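Local coordinates for putative branched chain amino acid ABC transporter, periplasmic amino acid-binding protein (Brucella ovis, PDB 4XFK), which probably serves as the periplasmic amino-acid-binding component of an ABC transport system for branched-chain amino acids, at residues T27-K41 and D283-E296. The protein carries 1 engineered substitution. Numbering follows the deposited sequence.
Sequences TGLLYRAAVLYQLGK and DYKKVTGHYPSYVE. With NA (sodium ion), chain D.
Tyr-37 meets helix 283-288 with its face, its hydroxyl and its edge. With CG anti to the backbone N (chi1 173°), its ring is carried toward that helix, and Tyr-284 turns an edge to its face, CD1 reaching CG of Tyr-37 at 3.6 Å with the planes 53° apart. Val-287, a compact branched residue, sets its CB against the edge of the Tyr-37 ring, in the ring plane. The phenol suits this place because its OH donates to Asp-283 OD2 (2.6 Å), on the anti lone pair; Lys-41 NZ, brought round by a bend at chi2, takes the syn lone pair of OD2 at 2.9 Å in a salt bridge. One carboxylate oxygen thus ties together two residues one helical turn apart.

Farther along, Leu-30 spreads its branches, CD1 at the edge of the Tyr-294 ring and CD2 beside Glu-296 and His-290. Val-295 lays CG2 over one face of Tyr-31, a CH-pi contact 4.0 Å from the centroid, while the hydroxyl of Tyr-31 binds the sodium ion at 2.4 Å. Thr-27 OG1 and Tyr-294 OH share a hydrogen bond of 2.7 Å.

Buried Glu-296, besides touching Leu-30 and Ala-34, positions residues of its own segment: OE2 accepts a nearly straight bond from His-290 NE2 (2.6 Å) and another from Tyr-284 OH, whereas OE1 accepts from Ser-293 N. These bonds help set the Tyr-284 hydroxyl beside the small residues Ala-33 and Ala-34, whose short side chains let the second segment come close.

Segment 27-41, part of helix 26-44, crosses segment 283-288, the end of helix 274-288, steeply, at 105°. Gln-38 and Ala-34 also touch helix 296-312, which follows the loop, and on strand 13-18 of the parallel sheet of this periplasmic-binding-protein fold rest Tyr-31, Arg-32 and Leu-39.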
ATOM      1  N   THR A  27      -3.312   8.305   7.839  1.00  7.09           N
ATOM      2  CA  THR A  27      -2.928   7.063   7.184  1.00  6.70           C
ATOM      3  C   THR A  27      -2.407   6.037   8.192  1.00  6.17           C
ATOM      4  O   THR A  27      -2.801   4.866   8.152  1.00  6.43           O
ATOM      5  CB  THR A  27      -1.917   7.322   6.054  1.00  6.78           C
ATOM      6  OG1 THR A  27      -2.550   8.125   5.051  1.00  7.14           O
ATOM      7  CG2 THR A  27      -1.460   6.023   5.405  1.00  7.20           C
ATOM      8  N   GLY A  28      -1.546   6.474   9.111  1.00  6.22           N
ATOM      9  CA  GLY A  28      -1.016   5.583  10.133  1.00  6.93           C
ATOM     10  C   GLY A  28      -2.111   4.939  10.963  1.00  6.64           C
ATOM     11  O   GLY A  28      -2.020   3.762  11.323  1.00  7.06           O
ATOM     12  N   LEU A  29      -3.177   5.689  11.240  1.00  6.23           N
ATOM     13  CA  LEU A  29      -4.287   5.138  12.021  1.00  6.68           C
ATOM     14  C   LEU A  29      -5.080   4.081  11.255  1.00  6.47           C
ATOM     15  O   LEU A  29      -5.688   3.194  11.860  1.00  6.93           O
ATOM     16  CB  LEU A  29      -5.202   6.256  12.525  1.00  8.12           C
ATOM     17  CG  LEU A  29      -4.584   7.098  13.639  1.00  9.73           C
ATOM     18  CD1 LEU A  29      -5.404   8.361  13.857  1.00 12.37           C
ATOM     19  CD2 LEU A  29      -4.486   6.297  14.932  1.00 10.85           C
ATOM     20  N   LEU A  30      -5.091   4.166   9.925  1.00  5.45           N
ATOM     21  CA  LEU A  30      -5.733   3.131   9.118  1.00  6.98           C
ATOM     22  C   LEU A  30      -4.855   1.874   9.081  1.00  6.55           C
ATOM     23  O   LEU A  30      -5.380   0.758   9.106  1.00  6.95           O
ATOM     24  CB  LEU A  30      -6.082   3.643   7.715  1.00  7.94           C
ATOM     25  CG  LEU A  30      -7.125   4.773   7.712  1.00  8.28           C
ATOM     26  CD1 LEU A  30      -7.302   5.324   6.296  1.00 10.11           C
ATOM     27  CD2 LEU A  30      -8.471   4.307   8.307  1.00 11.34           C
ATOM     28  N   TYR A  31      -3.529   2.045   9.056  1.00  6.11           N
ATOM     29  CA  TYR A  31      -2.642   0.891   9.288  1.00  6.26           C
ATOM     30  C   TYR A  31      -2.937   0.259  10.642  1.00  5.71           C
ATOM     31  O   TYR A  31      -3.037  -0.962  10.746  1.00  6.53           O
ATOM     32  CB  TYR A  31      -1.138   1.240   9.144  1.00  6.49           C
ATOM     33  CG  TYR A  31      -0.745   1.304   7.690  1.00  5.96           C
ATOM     34  CD1 TYR A  31      -0.592   0.141   6.948  1.00  6.99           C
ATOM     35  CD2 TYR A  31      -0.570   2.528   7.046  1.00  6.84           C
ATOM     36  CE1 TYR A  31      -0.268   0.191   5.607  1.00  6.28           C
ATOM     37  CE2 TYR A  31      -0.249   2.593   5.694  1.00  6.69           C
ATOM     38  CZ  TYR A  31      -0.100   1.423   4.978  1.00  6.43           C
ATOM     39  OH  TYR A  31       0.192   1.484   3.629  1.00  7.88           O
ATOM     40  N   ARG A  32      -3.078   1.079  11.677  1.00  5.44           N
ATOM     41  CA  ARG A  32      -3.402   0.544  12.991  1.00  6.31           C
ATOM     42  C   ARG A  32      -4.701  -0.251  12.962  1.00  5.91           C
ATOM     43  O   ARG A  32      -4.758  -1.354  13.482  1.00  6.23           O
ATOM     44  CB  ARG A  32      -3.500   1.661  14.018  1.00  6.13           C
ATOM     45  CG  ARG A  32      -3.789   1.152  15.420  1.00  6.65           C
ATOM     46  CD  ARG A  32      -3.886   2.301  16.392  1.00  9.19           C
ATOM     47  NE  ARG A  32      -4.222   1.863  17.744  1.00 11.21           N
ATOM     48  CZ  ARG A  32      -5.474   1.730  18.175  1.00 15.23           C
ATOM     49  NH1 ARG A  32      -6.482   1.989  17.351  1.00 15.88           N
ATOM     50  NH2 ARG A  32      -5.720   1.347  19.413  1.00 19.18           N
ATOM     51  N   ALA A  33      -5.741   0.304  12.349  1.00  6.07           N
ATOM     52  CA  ALA A  33      -7.028  -0.391  12.278  1.00  6.86           C
ATOM     53  C   ALA A  33      -6.881  -1.753  11.592  1.00  7.42           C
ATOM     54  O   ALA A  33      -7.410  -2.757  12.068  1.00  7.00           O
ATOM     55  CB  ALA A  33      -8.071   0.470  11.566  1.00  7.99           C
ATOM     56  N   ALA A  34      -6.146  -1.789  10.477  1.00  6.67           N
ATOM     57  CA  ALA A  34      -6.010  -3.018   9.693  1.00  7.17           C
ATOM     58  C   ALA A  34      -5.155  -4.058  10.422  1.00  6.81           C
ATOM     59  O   ALA A  34      -5.468  -5.255  10.424  1.00  6.94           O
ATOM     60  CB  ALA A  34      -5.420  -2.710   8.329  1.00  7.63           C
ATOM     61  N   VAL A  35      -4.076  -3.598  11.049  1.00  6.28           N
ATOM     62  CA  VAL A  35      -3.205  -4.481  11.812  1.00  6.75           C
ATOM     63  C   VAL A  35      -3.936  -5.055  13.032  1.00  7.69           C
ATOM     64  O   VAL A  35      -3.878  -6.263  13.291  1.00  7.57           O
ATOM     65  CB  VAL A  35      -1.903  -3.750  12.206  1.00  7.40           C
ATOM     66  CG1 VAL A  35      -1.066  -4.580  13.179  1.00  8.04           C
ATOM     67  CG2 VAL A  35      -1.094  -3.425  10.953  1.00  7.84           C
ATOM     68  N   LEU A  36      -4.645  -4.209  13.769  1.00  7.16           N
ATOM     69  CA  LEU A  36      -5.399  -4.706  14.920  1.00  7.26           C
ATOM     70  C   LEU A  36      -6.511  -5.640  14.456  1.00  7.72           C
ATOM     71  O   LEU A  36      -6.811  -6.626  15.116  1.00  8.68           O
ATOM     72  CB  LEU A  36      -5.969  -3.553  15.746  1.00  9.05           C
ATOM     73  CG  LEU A  36      -4.900  -2.735  16.471  1.00 11.72           C
ATOM     74  CD1 LEU A  36      -5.538  -1.662  17.343  1.00 13.13           C
ATOM     75  CD2 LEU A  36      -3.996  -3.625  17.297  1.00 15.83           C
ATOM     76  N   TYR A  37      -7.121  -5.340  13.313  1.00  7.41           N
ATOM     77  CA  TYR A  37      -8.153  -6.233  12.781  1.00  8.32           C
ATOM     78  C   TYR A  37      -7.594  -7.634  12.512  1.00  7.39           C
ATOM     79  O   TYR A  37      -8.132  -8.629  13.003  1.00  8.14           O
ATOM     80  CB  TYR A  37      -8.783  -5.651  11.507  1.00  8.38           C
ATOM     81  CG  TYR A  37      -9.744  -6.586  10.803  1.00  8.37           C
ATOM     82  CD1 TYR A  37     -11.102  -6.585  11.110  1.00  9.24           C
ATOM     83  CD2 TYR A  37      -9.298  -7.447   9.805  1.00  7.99           C
ATOM     84  CE1 TYR A  37     -11.980  -7.435  10.455  1.00  9.27           C
ATOM     85  CE2 TYR A  37     -10.169  -8.297   9.146  1.00  8.97           C
ATOM     86  CZ  TYR A  37     -11.508  -8.292   9.475  1.00  9.76           C
ATOM     87  OH  TYR A  37     -12.367  -9.140   8.809  1.00 11.87           O
ATOM     88  N   GLN A  38      -6.523  -7.725  11.729  1.00  7.12           N
ATOM     89  CA  GLN A  38      -6.076  -9.043  11.293  1.00  7.37           C
ATOM     90  C   GLN A  38      -5.256  -9.790  12.341  1.00  7.33           C
ATOM     91  O   GLN A  38      -5.418 -11.005  12.511  1.00  8.10           O
ATOM     92  CB  GLN A  38      -5.358  -8.988   9.945  1.00  8.18           C
ATOM     93  CG  GLN A  38      -5.158 -10.373   9.347  1.00  9.81           C
ATOM     94  CD  GLN A  38      -6.468 -11.132   9.154  1.00 10.96           C
ATOM     95  OE1 GLN A  38      -7.481 -10.560   8.763  1.00 12.10           O
ATOM     96  NE2 GLN A  38      -6.438 -12.434   9.401  1.00 11.59           N
ATOM     97  N   LEU A  39      -4.379  -9.092  13.058  1.00  7.11           N
ATOM     98  CA  LEU A  39      -3.732  -9.736  14.195  1.00  7.65           C
ATOM     99  C   LEU A  39      -4.777 -10.095  15.253  1.00  7.81           C
ATOM    100  O   LEU A  39      -4.624 -11.080  15.976  1.00  8.24           O
ATOM    101  CB  LEU A  39      -2.631  -8.869  14.797  1.00  8.14           C
ATOM    102  CG  LEU A  39      -1.422  -8.591  13.906  1.00  7.91           C
ATOM    103  CD1 LEU A  39      -0.363  -7.859  14.695  1.00 10.07           C
ATOM    104  CD2 LEU A  39      -0.849  -9.871  13.326  1.00  9.37           C
ATOM    105  N   GLY A  40      -5.856  -9.318  15.322  1.00  7.68           N
ATOM    106  CA  GLY A  40      -6.964  -9.665  16.189  1.00  8.10           C
ATOM    107  C   GLY A  40      -7.582 -10.995  15.802  1.00  8.75           C
ATOM    108  O   GLY A  40      -7.910 -11.797  16.679  1.00  9.14           O
ATOM    109  N   LYS A  41      -7.737 -11.254  14.503  1.00  8.86           N
ATOM    110  CA  LYS A  41      -8.256 -12.555  14.066  1.00  8.68           C
ATOM    111  C   LYS A  41      -7.309 -13.686  14.466  1.00  8.70           C
ATOM    112  O   LYS A  41      -7.743 -14.750  14.905  1.00  9.53           O
ATOM    113  CB  LYS A  41      -8.481 -12.602  12.551  1.00  9.38           C
ATOM    114  CG  LYS A  41      -9.465 -11.577  12.010  1.00 11.21           C
ATOM    115  CD  LYS A  41     -10.871 -11.767  12.554  1.00 13.58           C
ATOM    116  CE  LYS A  41     -11.832 -10.760  11.890  1.00 15.57           C
ATOM    117  NZ  LYS A  41     -13.225 -10.820  12.433  1.00 19.08           N
ATOM    118  N   ASP A 283     -17.622  -7.354   7.523  1.00 10.77           N
ATOM    119  CA  ASP A 283     -16.987  -7.764   8.769  1.00 10.61           C
ATOM    120  C   ASP A 283     -15.992  -6.711   9.246  1.00  9.37           C
ATOM    121  O   ASP A 283     -15.925  -6.395  10.439  1.00 10.65           O
ATOM    122  CB  ASP A 283     -16.288  -9.116   8.631  1.00 11.92           C
ATOM    123  CG  ASP A 283     -15.781  -9.629   9.957  1.00 14.54           C
ATOM    124  OD1 ASP A 283     -16.618 -10.042  10.785  1.00 17.90           O
ATOM    125  OD2 ASP A 283     -14.552  -9.608  10.184  1.00 14.85           O
ATOM    126  N   TYR A 284     -15.229  -6.154   8.314  1.00  8.80           N
ATOM    127  CA  TYR A 284     -14.264  -5.122   8.657  1.00  8.82           C
ATOM    128  C   TYR A 284     -14.966  -3.895   9.231  1.00 10.01           C
ATOM    129  O   TYR A 284     -14.493  -3.302  10.196  1.00 10.38           O
ATOM    130  CB  TYR A 284     -13.436  -4.752   7.423  1.00  8.80           C
ATOM    131  CG  TYR A 284     -12.213  -3.934   7.734  1.00  8.07           C
ATOM    132  CD1 TYR A 284     -11.022  -4.553   8.093  1.00  7.47           C
ATOM    133  CD2 TYR A 284     -12.245  -2.548   7.681  1.00  8.77           C
ATOM    134  CE1 TYR A 284      -9.890  -3.810   8.392  1.00  8.05           C
ATOM    135  CE2 TYR A 284     -11.115  -1.800   7.969  1.00  8.75           C
ATOM    136  CZ  TYR A 284      -9.941  -2.442   8.328  1.00  8.03           C
ATOM    137  OH  TYR A 284      -8.796  -1.731   8.624  1.00  8.97           O
ATOM    138  N   LYS A 285     -16.093  -3.508   8.643  1.00 10.22           N
ATOM    139  CA  LYS A 285     -16.874  -2.410   9.208  1.00 10.77           C
ATOM    140  C   LYS A 285     -17.415  -2.737  10.604  1.00 11.97           C
ATOM    141  O   LYS A 285     -17.413  -1.880  11.486  1.00 12.89           O
ATOM    142  CB  LYS A 285     -18.014  -1.992   8.268  1.00 11.07           C
ATOM    143  CG  LYS A 285     -18.849  -0.843   8.824  1.00 11.95           C
ATOM    144  CD  LYS A 285     -19.887  -0.336   7.841  1.00 14.86           C
ATOM    145  CE  LYS A 285     -20.656   0.842   8.427  1.00 18.29           C
ATOM    146  NZ  LYS A 285     -21.617   1.413   7.441  1.00 22.37           N
ATOM    147  N   LYS A 286     -17.874  -3.970  10.806  1.00 11.45           N
ATOM    148  CA  LYS A 286     -18.359  -4.384  12.118  1.00 12.98           C
ATOM    149  C   LYS A 286     -17.288  -4.188  13.183  1.00 12.02           C
ATOM    150  O   LYS A 286     -17.570  -3.727  14.291  1.00 15.13           O
ATOM    151  CB  LYS A 286     -18.802  -5.846  12.081  1.00 15.06           C
ATOM    152  CG  LYS A 286     -19.503  -6.309  13.347  1.00 20.06           C
ATOM    153  CD  LYS A 286     -20.139  -7.678  13.161  1.00 24.52           C
ATOM    154  CE  LYS A 286     -19.099  -8.788  13.112  1.00 27.46           C
ATOM    155  NZ  LYS A 286     -19.720 -10.129  13.343  1.00 28.93           N
ATOM    156  N   VAL A 287     -16.050  -4.525  12.839  1.00 11.30           N
ATOM    157  CA  VAL A 287     -14.956  -4.440  13.792  1.00 11.01           C
ATOM    158  C   VAL A 287     -14.393  -3.027  13.943  1.00 11.87           C
ATOM    159  O   VAL A 287     -14.189  -2.554  15.063  1.00 13.71           O
ATOM    160  CB  VAL A 287     -13.809  -5.401  13.407  1.00 12.20           C
ATOM    161  CG1 VAL A 287     -12.610  -5.205  14.327  1.00 13.69           C
ATOM    162  CG2 VAL A 287     -14.291  -6.855  13.434  1.00 13.04           C
ATOM    163  N   THR A 288     -14.138  -2.349  12.827  1.00 11.61           N
ATOM    164  CA  THR A 288     -13.428  -1.074  12.886  1.00 10.96           C
ATOM    165  C   THR A 288     -14.339   0.140  12.873  1.00 11.85           C
ATOM    166  O   THR A 288     -13.906   1.235  13.214  1.00 14.45           O
ATOM    167  CB  THR A 288     -12.464  -0.901  11.706  1.00  9.89           C
ATOM    168  OG1 THR A 288     -13.226  -0.629  10.522  1.00  9.96           O
ATOM    169  CG2 THR A 288     -11.621  -2.149  11.514  1.00 10.92           C
ATOM    170  N   GLY A 289     -15.585  -0.037  12.446  1.00 11.70           N
ATOM    171  CA  GLY A 289     -16.497   1.081  12.318  1.00 12.33           C
ATOM    172  C   GLY A 289     -16.601   1.662  10.913  1.00 11.79           C
ATOM    173  O   GLY A 289     -17.486   2.477  10.659  1.00 14.65           O
ATOM    174  N   HIS A 290     -15.711   1.263   9.997  1.00 10.88           N
ATOM    175  CA  HIS A 290     -15.764   1.763   8.624  1.00 10.73           C
ATOM    176  C   HIS A 290     -15.456   0.658   7.623  1.00  9.83           C
ATOM    177  O   HIS A 290     -14.811  -0.337   7.954  1.00  9.67           O
ATOM    178  CB  HIS A 290     -14.793   2.936   8.424  1.00 11.14           C
ATOM    179  CG  HIS A 290     -13.369   2.604   8.746  1.00  9.51           C
ATOM    180  ND1 HIS A 290     -12.822   2.810   9.993  1.00 10.93           N
ATOM    181  CD2 HIS A 290     -12.386   2.065   7.987  1.00  9.51           C
ATOM    182  CE1 HIS A 290     -11.559   2.421   9.988  1.00 10.90           C
ATOM    183  NE2 HIS A 290     -11.270   1.962   8.785  1.00  9.67           N
ATOM    184  N   TYR A 291     -15.929   0.832   6.395  1.00 10.30           N
ATOM    185  CA  TYR A 291     -15.586  -0.079   5.315  1.00 10.39           C
ATOM    186  C   TYR A 291     -14.102   0.068   4.974  1.00  8.32           C
ATOM    187  O   TYR A 291     -13.527   1.153   5.084  1.00  9.83           O
ATOM    188  CB  TYR A 291     -16.441   0.216   4.082  1.00 10.15           C
ATOM    189  CG  TYR A 291     -17.882  -0.234   4.190  1.00 10.55           C
ATOM    190  CD1 TYR A 291     -18.199  -1.579   4.354  1.00 11.75           C
ATOM    191  CD2 TYR A 291     -18.925   0.678   4.103  1.00 11.95           C
ATOM    192  CE1 TYR A 291     -19.519  -1.998   4.441  1.00 12.61           C
ATOM    193  CE2 TYR A 291     -20.245   0.268   4.180  1.00 13.12           C
ATOM    194  CZ  TYR A 291     -20.538  -1.067   4.353  1.00 13.12           C
ATOM    195  OH  TYR A 291     -21.856  -1.467   4.426  1.00 14.30           O
ATOM    196  N   PRO A 292     -13.462  -1.029   4.563  1.00  7.84           N
ATOM    197  CA  PRO A 292     -12.027  -0.975   4.262  1.00  7.61           C
ATOM    198  C   PRO A 292     -11.746  -0.319   2.913  1.00  7.81           C
ATOM    199  O   PRO A 292     -12.435  -0.565   1.925  1.00  9.62           O
ATOM    200  CB  PRO A 292     -11.622  -2.451   4.241  1.00  9.25           C
ATOM    201  CG  PRO A 292     -12.876  -3.155   3.802  1.00  9.80           C
ATOM    202  CD  PRO A 292     -14.020  -2.383   4.395  1.00  9.32           C
ATOM    203  N   SER A 293     -10.729   0.527   2.873  1.00  8.45           N
ATOM    204  CA  SER A 293     -10.315   1.127   1.609  1.00  8.83           C
ATOM    205  C   SER A 293      -8.865   1.566   1.731  1.00  7.56           C
ATOM    206  O   SER A 293      -8.254   1.420   2.791  1.00  7.29           O
ATOM    207  CB  SER A 293     -11.187   2.332   1.261  1.00 12.42           C
ATOM    208  OG  SER A 293     -10.941   3.396   2.163  1.00 14.48           O
ATOM    209  N   TYR A 294      -8.317   2.080   0.630  1.00  7.28           N
ATOM    210  CA  TYR A 294      -7.033   2.762   0.657  1.00  6.99           C
ATOM    211  C   TYR A 294      -5.967   1.772   1.184  1.00  6.44           C
ATOM    212  O   TYR A 294      -5.845   0.678   0.624  1.00  7.37           O
ATOM    213  CB  TYR A 294      -7.209   4.063   1.456  1.00  7.11           C
ATOM    214  CG  TYR A 294      -5.994   4.952   1.693  1.00  6.82           C
ATOM    215  CD1 TYR A 294      -5.053   5.201   0.698  1.00  6.52           C
ATOM    216  CD2 TYR A 294      -5.807   5.553   2.937  1.00  7.01           C
ATOM    217  CE1 TYR A 294      -3.957   6.026   0.949  1.00  6.63           C
ATOM    218  CE2 TYR A 294      -4.728   6.370   3.196  1.00  6.86           C
ATOM    219  CZ  TYR A 294      -3.804   6.592   2.198  1.00  6.97           C
ATOM    220  OH  TYR A 294      -2.712   7.400   2.428  1.00  7.16           O
ATOM    221  N   VAL A 295      -5.237   2.103   2.248  1.00  6.10           N
ATOM    222  CA  VAL A 295      -4.126   1.263   2.719  1.00  6.39           C
ATOM    223  C   VAL A 295      -4.563  -0.032   3.414  1.00  5.85           C
ATOM    224  O   VAL A 295      -3.746  -0.935   3.641  1.00  6.11           O
ATOM    225  CB  VAL A 295      -3.191   2.048   3.670  1.00  7.07           C
ATOM    226  CG1 VAL A 295      -2.545   3.219   2.911  1.00  7.13           C
ATOM    227  CG2 VAL A 295      -3.957   2.545   4.890  1.00  7.84           C
ATOM    228  N   GLU A 296      -5.843  -0.132   3.767  1.00  6.53           N
ATOM    229  CA  GLU A 296      -6.287  -1.218   4.642  1.00  7.09           C
ATOM    230  C   GLU A 296      -6.279  -2.620   4.016  1.00  6.99           C
ATOM    231  O   GLU A 296      -5.794  -3.551   4.652  1.00  7.13           O
ATOM    232  CB  GLU A 296      -7.637  -0.886   5.289  1.00  6.64           C
ATOM    233  CG  GLU A 296      -7.571   0.384   6.117  1.00  7.27           C
ATOM    234  CD  GLU A 296      -8.922   0.797   6.659  1.00  8.32           C
ATOM    235  OE1 GLU A 296      -9.844   1.065   5.852  1.00  9.48           O
ATOM    236  OE2 GLU A 296      -9.065   0.858   7.901  1.00  8.71           O
TER
HETATM  237 NA    NA D 502       1.420   3.050   2.375  1.00 15.00          NA
HETATM  238  O   HOH W   1       0.216   3.175   0.460  1.00 11.88           O
HETATM  239  O   HOH W   2       1.058   5.200   2.796  1.00 10.33           O